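Local coordinates for protein FI20010p1 (Drosophila melanogaster, PDB 7CFB) that probably acts in piRNA-guided gene silencing, where its extended Tudor domains are thought to help assemble the piRNA amplification complex with Aub, at residues A[31-36]-A[124-129]; A[90-93]-A[98-101]. All blocks are in the same frame, centred on the assembly; numbering follows the deposited sequence.

Contact 1. Residues A[31-36]-A[124-129]. With SO4 (sulfate ion), chain C.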
loop_
_atom_site.group_PDB
_atom_site.type_symbol
_atom_site.label_atom_id
_atom_site.label_comp_id
_atom_site.label_asym_id
_atom_site.label_seq_id
_atom_site.Cartn_x
_atom_site.Cartn_y
_atom_site.Cartn_z
ATOM N N ARG A 31 8.504 -8.777 -6.358
ATOM C CA ARG A 31 7.974 -10.011 -5.738
ATOM C C ARG A 31 8.637 -10.240 -4.381
ATOM O O ARG A 31 7.930 -10.529 -3.460
ATOM C CB ARG A 31 8.157 -11.219 -6.657
ATOM C CG ARG A 31 7.257 -11.235 -7.884
ATOM C CD ARG A 31 5.786 -10.874 -7.708
ATOM N NE ARG A 31 5.099 -11.625 -6.667
ATOM C CZ ARG A 31 4.406 -11.113 -5.652
ATOM N NH1 ARG A 31 3.867 -11.929 -4.776
ATOM N NH2 ARG A 31 4.242 -9.807 -5.513
ATOM N N ASP A 32 9.947 -10.056 -4.290
ATOM C CA ASP A 32 10.674 -10.312 -3.033
ATOM C C ASP A 32 10.242 -9.352 -1.931
ATOM O O ASP A 32 9.962 -9.844 -0.893
ATOM C CB ASP A 32 12.187 -10.274 -3.220
ATOM C CG ASP A 32 12.760 -11.445 -3.995
ATOM O OD1 ASP A 32 12.049 -12.410 -4.180
ATOM O OD2 ASP A 32 13.898 -11.350 -4.423
ATOM N N ILE A 33 10.092 -8.058 -2.212
ATOM C CA ILE A 33 9.746 -7.059 -1.154
ATOM C C ILE A 33 8.386 -7.404 -0.553
ATOM O O ILE A 33 8.269 -7.356 0.625
ATOM C CB ILE A 33 9.867 -5.598 -1.628
ATOM C CG1 ILE A 33 9.686 -4.601 -0.484
ATOM C CG2 ILE A 33 8.914 -5.292 -2.753
ATOM C CD1 ILE A 33 10.620 -4.784 0.640
ATOM N N TYR A 34 7.446 -7.835 -1.373
ATOM C CA TYR A 34 6.121 -8.274 -0.896
ATOM C C TYR A 34 6.284 -9.443 0.071
ATOM O O TYR A 34 5.613 -9.450 1.056
ATOM C CB TYR A 34 5.279 -8.764 -2.062
ATOM C CG TYR A 34 3.970 -9.332 -1.614
ATOM C CD1 TYR A 34 2.952 -8.493 -1.238
ATOM C CD2 TYR A 34 3.778 -10.686 -1.490
ATOM C CE1 TYR A 34 1.747 -8.975 -0.790
ATOM C CE2 TYR A 34 2.573 -11.185 -1.069
ATOM C CZ TYR A 34 1.546 -10.333 -0.723
ATOM O OH TYR A 34 0.364 -10.817 -0.285
ATOM N N ASN A 35 7.161 -10.389 -0.243
ATOM C CA ASN A 35 7.463 -11.556 0.621
ATOM C C ASN A 35 8.149 -11.144 1.920
ATOM O O ASN A 35 7.966 -11.831 2.857
ATOM C CB ASN A 35 8.167 -12.681 -0.134
ATOM C CG ASN A 35 7.261 -13.311 -1.158
ATOM O OD1 ASN A 35 6.082 -13.455 -0.943
ATOM N ND2 ASN A 35 7.804 -13.686 -2.289
ATOM N N GLN A 36 8.991 -10.114 1.914
ATOM C CA GLN A 36 9.737 -9.766 3.145
ATOM C C GLN A 36 8.913 -8.984 4.161
ATOM O O GLN A 36 9.291 -9.027 5.294
ATOM C CB GLN A 36 10.940 -8.854 2.935
ATOM C CG GLN A 36 11.725 -9.066 1.670
ATOM C CD GLN A 36 12.542 -10.325 1.653
ATOM O OE1 GLN A 36 12.018 -11.425 1.703
ATOM N NE2 GLN A 36 13.839 -10.163 1.522
ATOM N N ASP A 124 13.032 2.288 -6.730
ATOM C CA ASP A 124 11.781 1.548 -6.808
ATOM C C ASP A 124 11.231 1.399 -5.397
ATOM O O ASP A 124 11.956 0.979 -4.487
ATOM C CB ASP A 124 11.996 0.176 -7.453
ATOM C CG ASP A 124 10.697 -0.479 -7.877
ATOM O OD1 ASP A 124 9.737 0.252 -8.199
ATOM O OD2 ASP A 124 10.641 -1.727 -7.894
ATOM N N ALA A 125 9.976 1.763 -5.228
ATOM C CA ALA A 125 9.363 1.771 -3.892
ATOM C C ALA A 125 8.028 1.043 -3.900
ATOM O O ALA A 125 7.397 0.989 -4.919
ATOM C CB ALA A 125 9.199 3.191 -3.441
ATOM N N TYR A 126 7.641 0.530 -2.749
ATOM C CA TYR A 126 6.370 -0.202 -2.606
ATOM C C TYR A 126 5.486 0.445 -1.539
ATOM O O TYR A 126 5.902 0.642 -0.454
ATOM C CB TYR A 126 6.674 -1.662 -2.295
ATOM C CG TYR A 126 5.480 -2.559 -2.140
ATOM C CD1 TYR A 126 4.508 -2.608 -3.109
ATOM C CD2 TYR A 126 5.319 -3.350 -1.029
ATOM C CE1 TYR A 126 3.417 -3.435 -3.002
ATOM C CE2 TYR A 126 4.217 -4.164 -0.889
ATOM C CZ TYR A 126 3.264 -4.214 -1.881
ATOM O OH TYR A 126 2.179 -5.005 -1.790
ATOM N N LEU A 127 4.254 0.713 -1.906
ATOM C CA LEU A 127 3.259 1.259 -0.963
ATOM C C LEU A 127 2.594 0.036 -0.338
ATOM O O LEU A 127 1.677 -0.489 -0.900
ATOM C CB LEU A 127 2.294 2.154 -1.736
ATOM C CG LEU A 127 2.935 3.300 -2.504
ATOM C CD1 LEU A 127 1.914 4.323 -2.891
ATOM C CD2 LEU A 127 4.011 3.960 -1.689
ATOM N N ILE A 128 3.072 -0.331 0.840
ATOM C CA ILE A 128 2.706 -1.598 1.531
ATOM C C ILE A 128 1.208 -1.686 1.813
ATOM O O ILE A 128 0.712 -2.769 1.827
ATOM C CB ILE A 128 3.601 -1.873 2.755
ATOM C CG1 ILE A 128 3.301 -0.953 3.934
ATOM C CG2 ILE A 128 5.064 -1.852 2.374
ATOM C CD1 ILE A 128 4.067 -1.267 5.169
ATOM N N ASP A 129 0.559 -0.582 2.127
ATOM C CA ASP A 129 -0.885 -0.603 2.449
ATOM C C ASP A 129 -1.766 -0.570 1.203
ATOM O O ASP A 129 -2.900 -0.944 1.341
ATOM C CB ASP A 129 -1.219 0.432 3.521
ATOM C CG ASP A 129 -0.424 0.223 4.789
ATOM O OD1 ASP A 129 -0.188 -0.898 5.119
ATOM O OD2 ASP A 129 -0.013 1.177 5.364
HETATM S S SO4 C . 10.388 -10.521 -9.846
HETATM O O1 SO4 C . 9.426 -11.526 -10.289
HETATM O O2 SO4 C . 9.678 -9.375 -9.279
HETATM O O3 SO4 C . 11.183 -10.084 -10.989
HETATM O O4 SO4 C . 11.267 -11.105 -8.836
#
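Y126 reaches out from strand 123-127 and meets helix 30-36 at I33 and Y34. The contact between the two segments is van der Waals in kind. I33 lays its CG2 branch against the root of the tyrosine, 4.3 Å from Y126 CB. Further out the phenol oxygen does the touching: Y126 OH comes up to the edge of the Y34 ring, near its plane, 3.6 Å from Y34 CD1. With CG anti to the backbone N (chi1 -179°), the Y126 ring extends from the strand far enough for its OH to arrive there, and the two tyrosine side chains cross at a slant.

Polar bonds fix the helix side. Y34 OH is gripped twice, by S187 O and R158 N, which pins the far end of its ring. At the start of the helix R31 N donates to O2 of a sulfate ion, probably from the crystallisation liquor, at 3.2 Å and nearly straight at 162°; T29 OG1 is a second partner of the ion.

Y126 also stacks on H133, and Y65 of strand 64-67 touches both tyrosines, so this aromatic group bridges the two sheets, consistent with an extended Tudor domain, in which a Tudor core is joined to a staphylococcal-nuclease-like subdomain.

Contact 2. Residues A[90-93]-A[98-101]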
loop_
_atom_site.group_PDB
_atom_site.type_symbol
_atom_site.label_atom_id
_atom_site.label_comp_id
_atom_site.label_asym_id
_atom_site.label_seq_id
_atom_site.Cartn_x
_atom_site.Cartn_y
_atom_site.Cartn_z
ATOM N N ASP A 90 15.485 13.381 6.492
ATOM C CA ASP A 90 16.348 13.855 5.390
ATOM C C ASP A 90 17.239 12.700 4.937
ATOM O O ASP A 90 17.927 12.855 3.984
ATOM C CB ASP A 90 17.081 15.139 5.751
ATOM C CG ASP A 90 16.292 16.358 5.313
ATOM O OD1 ASP A 90 16.321 16.673 4.106
ATOM O OD2 ASP A 90 15.626 16.961 6.175
ATOM N N GLN A 91 17.220 11.585 5.673
ATOM C CA GLN A 91 18.049 10.403 5.312
ATOM C C GLN A 91 17.113 9.233 4.992
ATOM O O GLN A 91 16.416 8.771 5.918
ATOM C CB GLN A 91 19.002 10.050 6.456
ATOM C CG GLN A 91 19.580 8.646 6.358
ATOM C CD GLN A 91 20.596 8.524 5.248
ATOM O OE1 GLN A 91 21.720 9.011 5.352
ATOM N NE2 GLN A 91 20.203 7.869 4.168
ATOM N N LEU A 92 17.096 8.777 3.735
ATOM C CA LEU A 92 16.194 7.672 3.374
ATOM C C LEU A 92 16.541 6.504 4.281
ATOM O O LEU A 92 17.675 6.204 4.413
ATOM C CB LEU A 92 16.440 7.289 1.914
ATOM C CG LEU A 92 15.552 7.995 0.901
ATOM C CD1 LEU A 92 16.111 7.887 -0.491
ATOM C CD2 LEU A 92 14.153 7.442 0.964
ATOM N N PRO A 93 15.578 5.758 4.832
ATOM C CA PRO A 93 15.879 4.552 5.573
ATOM C C PRO A 93 16.427 3.430 4.681
ATOM O O PRO A 93 16.332 3.441 3.505
ATOM C CB PRO A 93 14.532 4.117 6.141
ATOM C CG PRO A 93 13.761 5.387 6.195
ATOM C CD PRO A 93 14.183 6.119 4.949
ATOM N N ILE A 98 10.552 0.238 6.821
ATOM C CA ILE A 98 9.255 0.926 6.615
ATOM C C ILE A 98 9.268 2.367 7.143
ATOM O O ILE A 98 9.776 2.595 8.207
ATOM C CB ILE A 98 8.134 0.071 7.203
ATOM C CG1 ILE A 98 8.103 -1.302 6.538
ATOM C CG2 ILE A 98 6.805 0.769 7.106
ATOM C CD1 ILE A 98 7.388 -2.302 7.350
ATOM N N PHE A 99 8.713 3.283 6.364
ATOM C CA PHE A 99 8.606 4.720 6.691
ATOM C C PHE A 99 7.342 5.292 6.059
ATOM O O PHE A 99 6.512 4.532 5.605
ATOM C CB PHE A 99 9.899 5.467 6.397
ATOM C CG PHE A 99 10.311 5.535 4.955
ATOM C CD1 PHE A 99 10.958 4.479 4.346
ATOM C CD2 PHE A 99 10.074 6.672 4.218
ATOM C CE1 PHE A 99 11.353 4.565 3.034
ATOM C CE2 PHE A 99 10.465 6.751 2.897
ATOM C CZ PHE A 99 11.106 5.698 2.314
ATOM N N ALA A 100 7.197 6.606 6.085
ATOM C CA ALA A 100 5.995 7.242 5.526
ATOM C C ALA A 100 6.365 8.277 4.467
ATOM O O ALA A 100 7.427 8.846 4.537
ATOM C CB ALA A 100 5.183 7.832 6.638
ATOM N N VAL A 101 5.491 8.425 3.490
ATOM C CA VAL A 101 5.671 9.405 2.404
ATOM C C VAL A 101 4.408 10.256 2.315
ATOM O O VAL A 101 3.343 9.759 2.498
ATOM C CB VAL A 101 6.064 8.747 1.075
ATOM C CG1 VAL A 101 5.047 7.744 0.590
ATOM C CG2 VAL A 101 6.393 9.763 0.007
#
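F99 is the residue that P93 and L92 pack against, inside the SH3-like Tudor core of Krimper's first extended Tudor domain. The loop that follows strand 87-89 passes over the start of strand 99-103, and the contact closes across only a few intervening residues.

Walking along 98-101, I98 comes first, and there the bond from CA to CB leads away from the loop. F99 turns the other way. Its CG lies between the backbone N and the carbonyl carbon (chi1 65°), and this rotamer presents one face of the ring to P93. The pyrrolidine comes down on that face in a CH-pi contact: P93 CD lies 3.8 Å from the centroid of the F99 ring, 15° off its normal. Next to it, P93 CG presses on F99 CD1 at 3.5 Å, and the two side chains meet at about a right angle. L92 reaches the far end of the same ring, its CD2 branch 3.8 Å from F99 CZ, the two side chains slanting across each other. Elsewhere F99 leans on I112 and I114, so an alanine here would probably leave P93 CD without an aromatic face and open a gap between L92 CD2 and those two isoleucines.

Beyond it, A100 pairs through its backbone with F143 of strand 142-144, while V101 touches F136 and I142, both of which L92 also touches.

On the loop side a side-chain amide ties Q91 to the backbone just before P93: Q91 NE2, which also bonds to P21 O, donates to L92 O over 3.0 Å, with this acceptor near the plane of the Q91 amide.

Both contacts are buried and both reach the six-stranded antiparallel sheet, but they use it differently. Contact 1 lies nearer the middle of the chain: its centre is about 9 Å from the centre of the chain, against about 15 Å for contact 2. It brings in a helix from outside that sheet, and beyond its apolar packing Y34 OH bonds to S187 and R158. Contact 2 stays local: a loop folds back on the strand that follows it, and proline and leucine meet a phenyl ring. Along the chain, contact 2 is nested inside the loop that contact 1 closes. The two meet where I98 CG2 packs on I128 CD1, 3.9 Å apart.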